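Local coordinates for protein sarcosine oxidase (Pyrococcus horikoshii, PDB 1Y56) that probably oxidises L-proline as the FAD-containing beta subunit of an L-proline dehydrogenase complex that also carries FMN and ATP, at residues 90-95 with 244-249; 309-314 with 367-372. One frame throughout, in Å; residues are numbered along the deposited sequence.

Interaction 1 (90-95 with 244-249)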
loop_
_atom_site.group_PDB
_atom_site.type_symbol
_atom_site.label_atom_id
_atom_site.label_comp_id
_atom_site.label_asym_id
_atom_site.label_seq_id
_atom_site.Cartn_x
_atom_site.Cartn_y
_atom_site.Cartn_z
ATOM N N LEU B 90 46.529 40.437 12.354
ATOM C CA LEU B 90 47.538 40.734 11.329
ATOM C C LEU B 90 47.172 41.959 10.497
ATOM O O LEU B 90 46.056 42.060 10.010
ATOM C CB LEU B 90 47.745 39.546 10.390
ATOM C CG LEU B 90 48.055 38.176 10.981
ATOM C CD1 LEU B 90 47.968 37.125 9.892
ATOM C CD2 LEU B 90 49.415 38.193 11.659
ATOM N N LEU B 91 48.123 42.873 10.324
ATOM C CA LEU B 91 47.919 44.093 9.536
ATOM C C LEU B 91 48.801 44.106 8.285
ATOM O O LEU B 91 49.927 43.615 8.301
ATOM C CB LEU B 91 48.215 45.322 10.394
ATOM C CG LEU B 91 47.296 45.810 11.520
ATOM C CD1 LEU B 91 46.215 44.839 11.980
ATOM C CD2 LEU B 91 48.162 46.215 12.698
ATOM N N TYR B 92 48.284 44.687 7.206
ATOM C CA TYR B 92 48.968 44.641 5.900
ATOM C C TYR B 92 49.202 45.979 5.220
ATOM O O TYR B 92 49.960 46.032 4.259
ATOM C CB TYR B 92 48.214 43.745 4.923
ATOM C CG TYR B 92 47.906 42.389 5.470
ATOM C CD1 TYR B 92 48.724 41.307 5.181
ATOM C CD2 TYR B 92 46.792 42.183 6.283
ATOM C CE1 TYR B 92 48.439 40.045 5.680
ATOM C CE2 TYR B 92 46.501 40.933 6.785
ATOM C CZ TYR B 92 47.324 39.869 6.477
ATOM O OH TYR B 92 47.040 38.626 6.973
ATOM N N ASP B 93 48.546 47.041 5.686
ATOM C CA ASP B 93 48.749 48.374 5.104
ATOM C C ASP B 93 48.556 49.542 6.083
ATOM O O ASP B 93 48.043 49.369 7.196
ATOM C CB ASP B 93 47.922 48.567 3.823
ATOM C CG ASP B 93 46.449 48.246 4.014
ATOM O OD1 ASP B 93 45.924 47.383 3.267
ATOM O OD2 ASP B 93 45.814 48.850 4.910
ATOM N N ASP B 94 48.978 50.728 5.642
ATOM C CA ASP B 94 49.004 51.938 6.465
ATOM C C ASP B 94 47.604 52.333 6.878
ATOM O O ASP B 94 47.380 52.794 7.994
ATOM C CB ASP B 94 49.662 53.076 5.690
ATOM C CG ASP B 94 51.015 52.680 5.093
ATOM O OD1 ASP B 94 51.489 51.541 5.338
ATOM O OD2 ASP B 94 51.614 53.515 4.376
ATOM N N GLU B 95 46.666 52.155 5.957
ATOM C CA GLU B 95 45.260 52.209 6.283
ATOM C C GLU B 95 44.974 51.495 7.618
ATOM O O GLU B 95 44.555 52.133 8.598
ATOM C CB GLU B 95 44.445 51.578 5.143
ATOM C CG GLU B 95 43.892 52.573 4.133
ATOM C CD GLU B 95 42.973 53.613 4.789
ATOM O OE1 GLU B 95 43.054 54.803 4.396
ATOM O OE2 GLU B 95 42.184 53.245 5.706
ATOM N N SER B 244 42.837 37.736 10.484
ATOM C CA SER B 244 43.237 38.463 9.286
ATOM C C SER B 244 42.024 39.125 8.626
ATOM O O SER B 244 41.247 38.461 7.932
ATOM C CB SER B 244 43.952 37.539 8.307
ATOM O OG SER B 244 44.351 38.252 7.158
ATOM N N PHE B 245 41.848 40.425 8.868
ATOM C CA PHE B 245 40.775 41.172 8.230
ATOM C C PHE B 245 40.967 41.158 6.716
ATOM O O PHE B 245 40.023 40.886 5.976
ATOM C CB PHE B 245 40.707 42.614 8.730
ATOM C CG PHE B 245 39.895 42.799 9.986
ATOM C CD1 PHE B 245 40.259 43.757 10.925
ATOM C CD2 PHE B 245 38.762 42.027 10.235
ATOM C CE1 PHE B 245 39.503 43.943 12.095
ATOM C CE2 PHE B 245 38.001 42.206 11.415
ATOM C CZ PHE B 245 38.378 43.170 12.336
ATOM N N LYS B 246 42.188 41.416 6.256
ATOM C CA LYS B 246 42.437 41.475 4.826
ATOM C C LYS B 246 42.032 40.183 4.125
ATOM O O LYS B 246 41.395 40.226 3.085
ATOM C CB LYS B 246 43.888 41.842 4.529
ATOM C CG LYS B 246 44.343 41.519 3.115
ATOM C CD LYS B 246 45.759 42.017 2.853
ATOM C CE LYS B 246 46.395 41.355 1.627
ATOM N NZ LYS B 246 45.896 41.954 0.357
ATOM N N TYR B 247 42.381 39.030 4.687
ATOM C CA TYR B 247 41.998 37.763 4.055
ATOM C C TYR B 247 40.654 37.203 4.556
ATOM O O TYR B 247 40.588 36.129 5.139
ATOM C CB TYR B 247 43.124 36.727 4.145
ATOM C CG TYR B 247 44.320 37.049 3.268
ATOM C CD1 TYR B 247 45.588 37.268 3.826
ATOM C CD2 TYR B 247 44.185 37.144 1.879
ATOM C CE1 TYR B 247 46.687 37.577 3.014
ATOM C CE2 TYR B 247 45.275 37.447 1.062
ATOM C CZ TYR B 247 46.516 37.664 1.634
ATOM O OH TYR B 247 47.578 37.962 0.822
ATOM N N GLY B 248 39.607 38.021 4.480
ATOM C CA GLY B 248 38.218 37.561 4.441
ATOM C C GLY B 248 37.686 37.449 5.878
ATOM O O GLY B 248 36.853 36.585 6.174
ATOM N N HIS B 249 38.156 38.323 6.768
ATOM C CA HIS B 249 37.840 38.222 8.197
ATOM C C HIS B 249 38.073 36.802 8.731
ATOM O O HIS B 249 37.303 36.286 9.539
ATOM C CB HIS B 249 36.413 38.713 8.497
ATOM C CG HIS B 249 36.134 40.104 8.005
ATOM N ND1 HIS B 249 37.134 40.983 7.629
ATOM C CD2 HIS B 249 34.967 40.773 7.844
ATOM C CE1 HIS B 249 36.594 42.124 7.240
ATOM N NE2 HIS B 249 35.281 42.025 7.368
#
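S244 OG is held by two groups: the phenol oxygen of Y92 from across the contact and a backbone N-H of its own loop. Y92 OH lies 2.7 Å from S244 OG, and either hydroxyl could give the proton. Within 244-249, Y247 N donates to S244 OG over 3.3 Å, an ST motif, in which the hydroxyl accepts from the backbone N three residues on. S244 OG stands anti to its backbone N (chi1 -179°), within reach of both partners. The Y92 ring serves as a platform. K246 sets CD over one face of the Y92 ring, 3.7 Å from its centroid in a CH-pi contact and displaced toward the CG side, while K246 CB sits close to Y92 CD2. The chain bends at its last torsion and K246 NZ climbs away above the same face, at a distance that allows at most a weak cation-pi attraction.

All this happens where two parallel neighbours of the large mixed sheet, strands 87-91 and 241-244, run out; the 245-249 loop turns the second of them back into strand 250-253. Y247 comes to Y92 in an offset edge-to-face pair, its edge toward the face of Y92, with planes at 82° and Y92 CE1 4.0 Å from Y247 CE1. Y247 OH is hydrogen-bonded to E133, which ties the far end of that ring to a third part of the chain. An alanine in place of Y92 would probably leave S244 OG without its mate across the contact and open a gap beside the K246 chain and the Y247 edge. On the S244 side, L90 CD1 approaches S244 CB at 4.3 Å, and L90 and Y247 both touch helix 278-291, L90 on I291 and Y247 on Y287 and K290.

Interaction 2 (309-314 with 367-372)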
loop_
_atom_site.group_PDB
_atom_site.type_symbol
_atom_site.label_atom_id
_atom_site.label_comp_id
_atom_site.label_asym_id
_atom_site.label_seq_id
_atom_site.Cartn_x
_atom_site.Cartn_y
_atom_site.Cartn_z
ATOM N N ALA B 309 23.485 36.081 16.202
ATOM C CA ALA B 309 22.272 36.865 16.410
ATOM C C ALA B 309 22.640 38.334 16.251
ATOM O O ALA B 309 23.076 38.979 17.214
ATOM C CB ALA B 309 21.668 36.598 17.770
ATOM N N LYS B 310 22.478 38.846 15.026
ATOM C CA LYS B 310 22.947 40.183 14.654
ATOM C C LYS B 310 21.977 41.324 14.970
ATOM O O LYS B 310 20.772 41.197 14.751
ATOM C CB LYS B 310 23.307 40.213 13.169
ATOM C CG LYS B 310 24.728 39.744 12.856
ATOM C CD LYS B 310 25.181 40.145 11.446
ATOM C CE LYS B 310 25.386 41.660 11.301
ATOM N NZ LYS B 310 25.772 42.050 9.907
ATOM N N THR B 311 22.516 42.429 15.485
ATOM C CA THR B 311 21.814 43.711 15.507
ATOM C C THR B 311 22.454 44.657 14.491
ATOM O O THR B 311 23.572 44.403 14.027
ATOM C CB THR B 311 21.871 44.381 16.882
ATOM O OG1 THR B 311 23.238 44.616 17.243
ATOM C CG2 THR B 311 21.181 43.526 17.937
ATOM N N PRO B 312 21.759 45.756 14.142
ATOM C CA PRO B 312 22.266 46.712 13.159
ATOM C C PRO B 312 23.619 47.332 13.500
ATOM O O PRO B 312 24.327 47.778 12.595
ATOM C CB PRO B 312 21.193 47.795 13.139
ATOM C CG PRO B 312 19.978 47.112 13.588
ATOM C CD PRO B 312 20.429 46.151 14.627
ATOM N N ASP B 313 23.973 47.368 14.781
ATOM C CA ASP B 313 25.270 47.905 15.180
ATOM C C ASP B 313 26.164 46.854 15.835
ATOM O O ASP B 313 27.084 47.195 16.569
ATOM C CB ASP B 313 25.117 49.143 16.072
ATOM C CG ASP B 313 24.427 48.841 17.395
ATOM O OD1 ASP B 313 24.071 49.810 18.110
ATOM O OD2 ASP B 313 24.234 47.652 17.730
ATOM N N SER B 314 25.893 45.578 15.579
ATOM C CA SER B 314 26.717 44.493 16.129
ATOM C C SER B 314 26.959 44.529 17.642
ATOM O O SER B 314 27.944 43.973 18.112
ATOM C CB SER B 314 28.058 44.412 15.400
ATOM O OG SER B 314 27.878 43.872 14.104
ATOM N N TYR B 367 16.636 50.319 23.947
ATOM C CA TYR B 367 15.870 51.377 23.306
ATOM C C TYR B 367 16.633 52.148 22.224
ATOM O O TYR B 367 16.048 52.969 21.510
ATOM C CB TYR B 367 15.298 52.331 24.358
ATOM C CG TYR B 367 14.294 51.666 25.266
ATOM C CD1 TYR B 367 12.973 51.454 24.852
ATOM C CD2 TYR B 367 14.661 51.240 26.535
ATOM C CE1 TYR B 367 12.043 50.837 25.690
ATOM C CE2 TYR B 367 13.740 50.630 27.379
ATOM C CZ TYR B 367 12.435 50.427 26.955
ATOM O OH TYR B 367 11.540 49.805 27.808
ATOM N N ARG B 368 17.922 51.877 22.075
ATOM C CA ARG B 368 18.725 52.691 21.173
ATOM C C ARG B 368 18.226 52.689 19.735
ATOM O O ARG B 368 18.404 53.669 19.025
ATOM C CB ARG B 368 20.219 52.328 21.244
ATOM C CG ARG B 368 20.635 51.010 20.621
ATOM C CD ARG B 368 22.121 50.788 20.849
ATOM N NE ARG B 368 22.608 49.497 20.362
ATOM C CZ ARG B 368 22.498 48.344 21.023
ATOM N NH1 ARG B 368 21.891 48.292 22.202
ATOM N NH2 ARG B 368 22.988 47.236 20.497
ATOM N N PHE B 369 17.590 51.596 19.320
ATOM C CA PHE B 369 17.300 51.371 17.903
ATOM C C PHE B 369 16.116 52.184 17.416
ATOM O O PHE B 369 16.180 52.782 16.338
ATOM C CB PHE B 369 17.078 49.887 17.611
ATOM C CG PHE B 369 18.193 49.004 18.071
ATOM C CD1 PHE B 369 19.410 49.002 17.409
ATOM C CD2 PHE B 369 18.023 48.170 19.170
ATOM C CE1 PHE B 369 20.448 48.190 17.834
ATOM C CE2 PHE B 369 19.056 47.346 19.607
ATOM C CZ PHE B 369 20.269 47.352 18.935
ATOM N N GLU B 370 15.046 52.200 18.209
ATOM C CA GLU B 370 13.888 53.020 17.899
ATOM C C GLU B 370 14.261 54.487 18.034
ATOM O O GLU B 370 13.896 55.292 17.185
ATOM C CB GLU B 370 12.669 52.658 18.755
ATOM C CG GLU B 370 12.625 53.239 20.163
ATOM C CD GLU B 370 11.368 52.833 20.938
ATOM O OE1 GLU B 370 11.260 53.212 22.125
ATOM O OE2 GLU B 370 10.488 52.134 20.376
ATOM N N ARG B 371 15.018 54.823 19.075
ATOM C CA ARG B 371 15.539 56.175 19.239
ATOM C C ARG B 371 16.468 56.620 18.107
ATOM O O ARG B 371 16.883 57.772 18.079
ATOM C CB ARG B 371 16.280 56.306 20.569
ATOM C CG ARG B 371 15.548 57.122 21.628
ATOM C CD ARG B 371 14.772 56.266 22.651
ATOM N NE ARG B 371 15.601 55.631 23.695
ATOM C CZ ARG B 371 16.884 55.908 23.991
ATOM N NH1 ARG B 371 17.483 55.226 24.961
ATOM N NH2 ARG B 371 17.577 56.850 23.344
ATOM N N GLY B 372 16.810 55.710 17.195
ATOM C CA GLY B 372 17.756 55.994 16.108
ATOM C C GLY B 372 19.238 56.059 16.477
ATOM O O GLY B 372 20.064 56.419 15.644
#
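D313 and R368 meet tip to tip in a two-pronged salt bridge, the guanidinium taken side-on. R368 NE donates to D313 OD1 over 2.7 Å and R368 NH2 to D313 OD2 over 3.1 Å, each on the syn lone pair. Both bonds are nearly straight, and the two flat groups lie only 11° apart. D313 CG sits between its backbone N and carbonyl carbon (chi1 64°), as R368 CG does on its own residue, but from there the arginine runs out extended to NE. F369 packs against the arginine: R368 CG stands over the centre of the ring, and F369 CZ lies over one face of the guanidinium, toward its rim. The same ring receives P312 CD, 3.8 Å from F369 CE1, and T311 CB, 4.0 Å from F369 CZ. The guanidinium also bonds to the backbone, NH2 to P316 O and NH1 to D365 O. D313 OD1 also accepts from R375 N; with these bonds added, the turn of the guanidinium is well fixed. The contact fastens the C-terminal tail, beyond helix 337-354, to the type I turn at 311-314 that follows strand 299-310, an outermost strand of the large mixed sheet within this chain.

Both contacts reach the same eight-stranded mixed sheet, but at different places: interaction 1 at the ends of two inner strands, interaction 2 just past the end of strand 299-310, outermost within this chain. Their centres are 27 Å apart and their nearest atoms about 10 Å, and they do not touch. Interaction 1 is the more buried and joins two parts of the sheet by aromatic and hydroxyl chemistry, with no salt bridge across it. Interaction 2 is partly buried and rests on a charged pair backed by a phenylalanine, joining the sheet to the C-terminal tail. In interaction 2 the T311 side chain is about 11 Å from FAD.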